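Local structure of GTPase-activating protein skywalker (6R82) at residues A[26-38]-A[175-187]. The protein acts, as a whole of which this chain is the TLDc domain, as a GTPase-activating protein for Rab35 that regulates synaptic vesicle protein turnover through endosomal trafficking. Sequence-based numbering, arbitrary orientation.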
# COMPACT_ATOMS: atom_id res chain seq x y z
N ILE A 26 7.99 4.44 13.87
CA ILE A 26 8.55 3.82 12.67
C ILE A 26 9.66 4.69 12.07
O ILE A 26 10.57 4.16 11.42
CB ILE A 26 7.43 3.55 11.65
CG1 ILE A 26 6.35 2.66 12.27
CG2 ILE A 26 7.98 2.88 10.40
CD1 ILE A 26 6.90 1.37 12.82
N THR A 27 9.61 6.02 12.28
CA THR A 27 10.60 6.92 11.70
C THR A 27 12.01 6.68 12.21
O THR A 27 12.96 7.20 11.61
CB THR A 27 10.22 8.38 11.97
OG1 THR A 27 10.14 8.59 13.38
CG2 THR A 27 8.89 8.71 11.34
N MET A 28 12.18 5.90 13.28
CA MET A 28 13.50 5.61 13.82
C MET A 28 14.13 4.36 13.21
O MET A 28 15.25 4.00 13.58
CB MET A 28 13.42 5.46 15.34
CG MET A 28 13.13 6.79 16.05
SD MET A 28 14.27 8.14 15.57
CE MET A 28 15.76 7.67 16.46
N TYR A 29 13.44 3.69 12.28
CA TYR A 29 13.94 2.49 11.63
C TYR A 29 14.47 2.80 10.23
O TYR A 29 14.24 3.88 9.67
CB TYR A 29 12.83 1.42 11.58
CG TYR A 29 12.47 0.90 12.95
CD1 TYR A 29 13.15 -0.17 13.50
CD2 TYR A 29 11.46 1.48 13.71
CE1 TYR A 29 12.84 -0.66 14.76
CE2 TYR A 29 11.14 1.01 14.97
CZ TYR A 29 11.84 -0.07 15.49
OH TYR A 29 11.54 -0.57 16.73
N GLN A 30 15.21 1.83 9.64
CA GLN A 30 15.79 2.04 8.32
C GLN A 30 14.90 1.42 7.26
O GLN A 30 14.53 0.25 7.38
CB GLN A 30 17.19 1.42 8.23
CG GLN A 30 18.23 2.12 9.14
CD GLN A 30 18.43 3.61 8.81
OE1 GLN A 30 18.67 3.98 7.65
NE2 GLN A 30 18.32 4.47 9.83
N PRO A 31 14.51 2.16 6.22
CA PRO A 31 13.67 1.57 5.18
C PRO A 31 14.54 0.79 4.20
O PRO A 31 15.64 1.21 3.86
CB PRO A 31 13.02 2.80 4.52
CG PRO A 31 14.07 3.87 4.65
CD PRO A 31 14.82 3.58 5.96
N VAL A 32 14.04 -0.37 3.79
CA VAL A 32 14.77 -1.25 2.89
C VAL A 32 13.80 -1.67 1.79
O VAL A 32 12.61 -1.91 2.05
CB VAL A 32 15.35 -2.49 3.61
CG1 VAL A 32 16.41 -2.08 4.67
CG2 VAL A 32 14.25 -3.33 4.25
N LEU A 33 14.30 -1.75 0.57
CA LEU A 33 13.51 -2.12 -0.59
C LEU A 33 13.29 -3.63 -0.60
O LEU A 33 14.25 -4.39 -0.71
CB LEU A 33 14.24 -1.68 -1.86
CG LEU A 33 13.55 -2.13 -3.15
CD1 LEU A 33 12.29 -1.27 -3.32
CD2 LEU A 33 14.48 -2.04 -4.36
N LEU A 34 12.02 -4.06 -0.48
CA LEU A 34 11.70 -5.49 -0.49
C LEU A 34 11.40 -6.04 -1.88
O LEU A 34 11.68 -7.21 -2.15
CB LEU A 34 10.48 -5.78 0.40
CG LEU A 34 10.52 -5.20 1.82
CD1 LEU A 34 9.19 -5.44 2.54
CD2 LEU A 34 11.68 -5.83 2.61
N TYR A 35 10.82 -5.22 -2.75
CA TYR A 35 10.28 -5.70 -4.02
C TYR A 35 10.17 -4.52 -4.97
O TYR A 35 9.65 -3.47 -4.58
CB TYR A 35 8.89 -6.34 -3.84
CG TYR A 35 8.29 -6.88 -5.15
CD1 TYR A 35 8.66 -8.13 -5.65
CD2 TYR A 35 7.38 -6.12 -5.89
CE1 TYR A 35 8.13 -8.61 -6.83
CE2 TYR A 35 6.85 -6.61 -7.08
CZ TYR A 35 7.23 -7.85 -7.54
OH TYR A 35 6.72 -8.34 -8.72
N THR A 36 10.62 -4.72 -6.21
CA THR A 36 10.38 -3.74 -7.26
C THR A 36 10.10 -4.45 -8.57
O THR A 36 10.80 -5.40 -8.94
CB THR A 36 11.55 -2.77 -7.44
OG1 THR A 36 11.30 -1.94 -8.58
CG2 THR A 36 12.84 -3.53 -7.65
N THR A 37 9.09 -3.96 -9.29
CA THR A 37 8.75 -4.52 -10.59
C THR A 37 9.84 -4.29 -11.63
O THR A 37 9.85 -4.97 -12.66
CB THR A 37 7.44 -3.92 -11.07
OG1 THR A 37 7.53 -2.50 -11.00
CG2 THR A 37 6.30 -4.38 -10.18
N GLU A 38 10.77 -3.37 -11.36
CA GLU A 38 11.89 -3.15 -12.26
C GLU A 38 12.92 -4.28 -12.21
O GLU A 38 13.70 -4.41 -13.16
CB GLU A 38 12.57 -1.82 -11.93
CG GLU A 38 11.86 -0.58 -12.49
CD GLU A 38 12.77 0.66 -12.52
OE1 GLU A 38 13.31 0.98 -13.61
OE2 GLU A 38 12.94 1.30 -11.46
N GLU A 175 -2.30 2.12 -15.43
CA GLU A 175 -1.32 1.09 -15.70
C GLU A 175 -0.08 1.38 -14.87
O GLU A 175 0.32 2.54 -14.72
CB GLU A 175 -0.95 1.03 -17.18
CG GLU A 175 -0.39 -0.31 -17.61
CD GLU A 175 0.31 -0.25 -18.94
OE1 GLU A 175 0.35 0.85 -19.54
OE2 GLU A 175 0.83 -1.29 -19.39
N ILE A 176 0.52 0.32 -14.33
CA ILE A 176 1.64 0.45 -13.41
C ILE A 176 2.93 0.51 -14.21
O ILE A 176 3.26 -0.44 -14.94
CB ILE A 176 1.66 -0.72 -12.41
CG1 ILE A 176 0.44 -0.62 -11.49
CG2 ILE A 176 2.96 -0.72 -11.60
CD1 ILE A 176 -0.43 -1.86 -11.49
N ARG A 177 3.65 1.62 -14.09
CA ARG A 177 4.98 1.69 -14.66
C ARG A 177 5.99 1.00 -13.76
O ARG A 177 6.81 0.19 -14.23
CB ARG A 177 5.39 3.14 -14.90
CG ARG A 177 6.59 3.27 -15.83
CD ARG A 177 7.27 4.62 -15.68
NE ARG A 177 6.34 5.73 -15.81
CZ ARG A 177 6.69 6.98 -16.12
NH1 ARG A 177 7.97 7.27 -16.35
NH2 ARG A 177 5.78 7.93 -16.22
N VAL A 178 5.96 1.29 -12.47
CA VAL A 178 6.78 0.58 -11.50
C VAL A 178 6.05 0.55 -10.16
O VAL A 178 5.36 1.50 -9.77
CB VAL A 178 8.19 1.20 -11.39
CG1 VAL A 178 8.11 2.68 -11.14
CG2 VAL A 178 9.01 0.50 -10.29
N LEU A 179 6.14 -0.59 -9.50
CA LEU A 179 5.66 -0.75 -8.13
C LEU A 179 6.84 -1.07 -7.23
O LEU A 179 7.70 -1.87 -7.59
CB LEU A 179 4.60 -1.85 -8.04
CG LEU A 179 4.14 -2.09 -6.61
CD1 LEU A 179 2.65 -1.93 -6.52
CD2 LEU A 179 4.56 -3.46 -6.16
N GLU A 180 6.88 -0.42 -6.07
CA GLU A 180 7.92 -0.62 -5.07
C GLU A 180 7.30 -0.88 -3.71
O GLU A 180 6.30 -0.25 -3.35
CB GLU A 180 8.85 0.61 -4.99
CG GLU A 180 9.91 0.66 -6.09
CD GLU A 180 10.70 1.97 -6.13
OE1 GLU A 180 10.37 2.91 -5.35
OE2 GLU A 180 11.65 2.06 -6.95
N VAL A 181 7.89 -1.81 -2.95
CA VAL A 181 7.49 -2.09 -1.58
C VAL A 181 8.72 -1.98 -0.68
O VAL A 181 9.75 -2.60 -0.96
CB VAL A 181 6.85 -3.48 -1.43
CG1 VAL A 181 6.25 -3.63 -0.02
CG2 VAL A 181 5.77 -3.69 -2.48
N TYR A 182 8.60 -1.21 0.40
CA TYR A 182 9.65 -1.04 1.39
C TYR A 182 9.23 -1.69 2.70
O TYR A 182 8.06 -1.65 3.06
CB TYR A 182 9.95 0.46 1.63
CG TYR A 182 10.55 1.14 0.42
CD1 TYR A 182 9.73 1.68 -0.57
CD2 TYR A 182 11.92 1.22 0.25
CE1 TYR A 182 10.27 2.29 -1.70
CE2 TYR A 182 12.47 1.82 -0.88
CZ TYR A 182 11.64 2.35 -1.85
OH TYR A 182 12.18 2.96 -2.96
N GLY A 183 10.20 -2.29 3.39
CA GLY A 183 10.05 -2.67 4.78
C GLY A 183 10.92 -1.81 5.69
O GLY A 183 11.49 -0.80 5.28
N PHE A 184 11.01 -2.23 6.95
CA PHE A 184 11.75 -1.47 7.95
C PHE A 184 12.56 -2.41 8.82
O PHE A 184 12.03 -3.40 9.33
CB PHE A 184 10.80 -0.62 8.82
CG PHE A 184 9.97 0.34 8.03
CD1 PHE A 184 8.78 -0.08 7.43
CD2 PHE A 184 10.37 1.66 7.85
CE1 PHE A 184 8.02 0.79 6.68
CE2 PHE A 184 9.60 2.54 7.10
CZ PHE A 184 8.42 2.10 6.52
N VAL A 185 13.84 -2.09 9.01
CA VAL A 185 14.72 -2.93 9.81
C VAL A 185 15.33 -2.09 10.92
O VAL A 185 15.39 -0.86 10.84
CB VAL A 185 15.83 -3.61 8.96
CG1 VAL A 185 15.22 -4.58 7.92
CG2 VAL A 185 16.70 -2.57 8.26
N GLY A 186 15.75 -2.77 11.99
CA GLY A 186 16.53 -2.12 13.03
C GLY A 186 16.07 -2.33 14.45
O GLY A 186 16.30 -1.46 15.31
N ILE A 187 15.44 -3.47 14.74
CA ILE A 187 14.95 -3.79 16.08
C ILE A 187 16.04 -3.64 17.16
O ILE A 187 17.17 -4.12 16.99
CB ILE A 187 14.38 -5.21 16.14
CG1 ILE A 187 13.03 -5.30 15.44
CG2 ILE A 187 14.20 -5.62 17.58
CD1 ILE A 187 12.61 -6.74 15.20
O HOH W 1 12.46 0.38 -8.48
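Leu-33 and Tyr-182 face each other in a non-hydrogen-bonded pair of the antiparallel strands 30-36 and 173-185, the latter broken by a bulge. The Tyr-182 side chain can be followed outward. Tyr-182 CB lies 3.6 Å from Val-32 O. Its CG is anti to the carbonyl carbon (chi1 -66°), which lays the ring beside strand 30-36. CD2 stays near Val-32 O, and CE2 passes Leu-33 CB. Leu-33 CD1 sits over one face of the Tyr-182 ring, toward the rim, in a CH-pi contact 4.2 Å from the ring centroid. At the tip, Tyr-182 OH donates to Glu-180 OE1 at 3.0 Å, meeting the carboxylate from well above its plane. A phenylalanine in place of Tyr-182 would probably leave Glu-180 OE1 without this donor.

Further along, Ile-26 CG2 covers one face of the Phe-184 ring, 3.7 Å from its centroid. The backbone ladder breaks at a classic beta bulge, where Leu-34 and Tyr-35 both face Val-181. Val-181 O takes a bond from Leu-34 N (2.7 Å) and a weak one from Tyr-35 N. Leu-34 CG and CD1 pack against the backbone of Gly-183, which has no side chain. Past the bulge, Thr-37 OG1 accepts from Leu-179 N at 2.8 Å, nearly straight (166°), while Thr-37 N donates to Leu-179 O. A water accepts from Thr-36 OG1 and donates to Glu-38 OE2.

The contact joins the first and last strands of the TLDc domain's antiparallel sheet; strand 57-63 also pairs with strand 173-185. Its chemistry is mixed: backbone bonds set the register, a methyl lies over one face each of Tyr-182 and Phe-184, and Thr-37 OG1 serves as acceptor for Leu-179 N where the ladder ends.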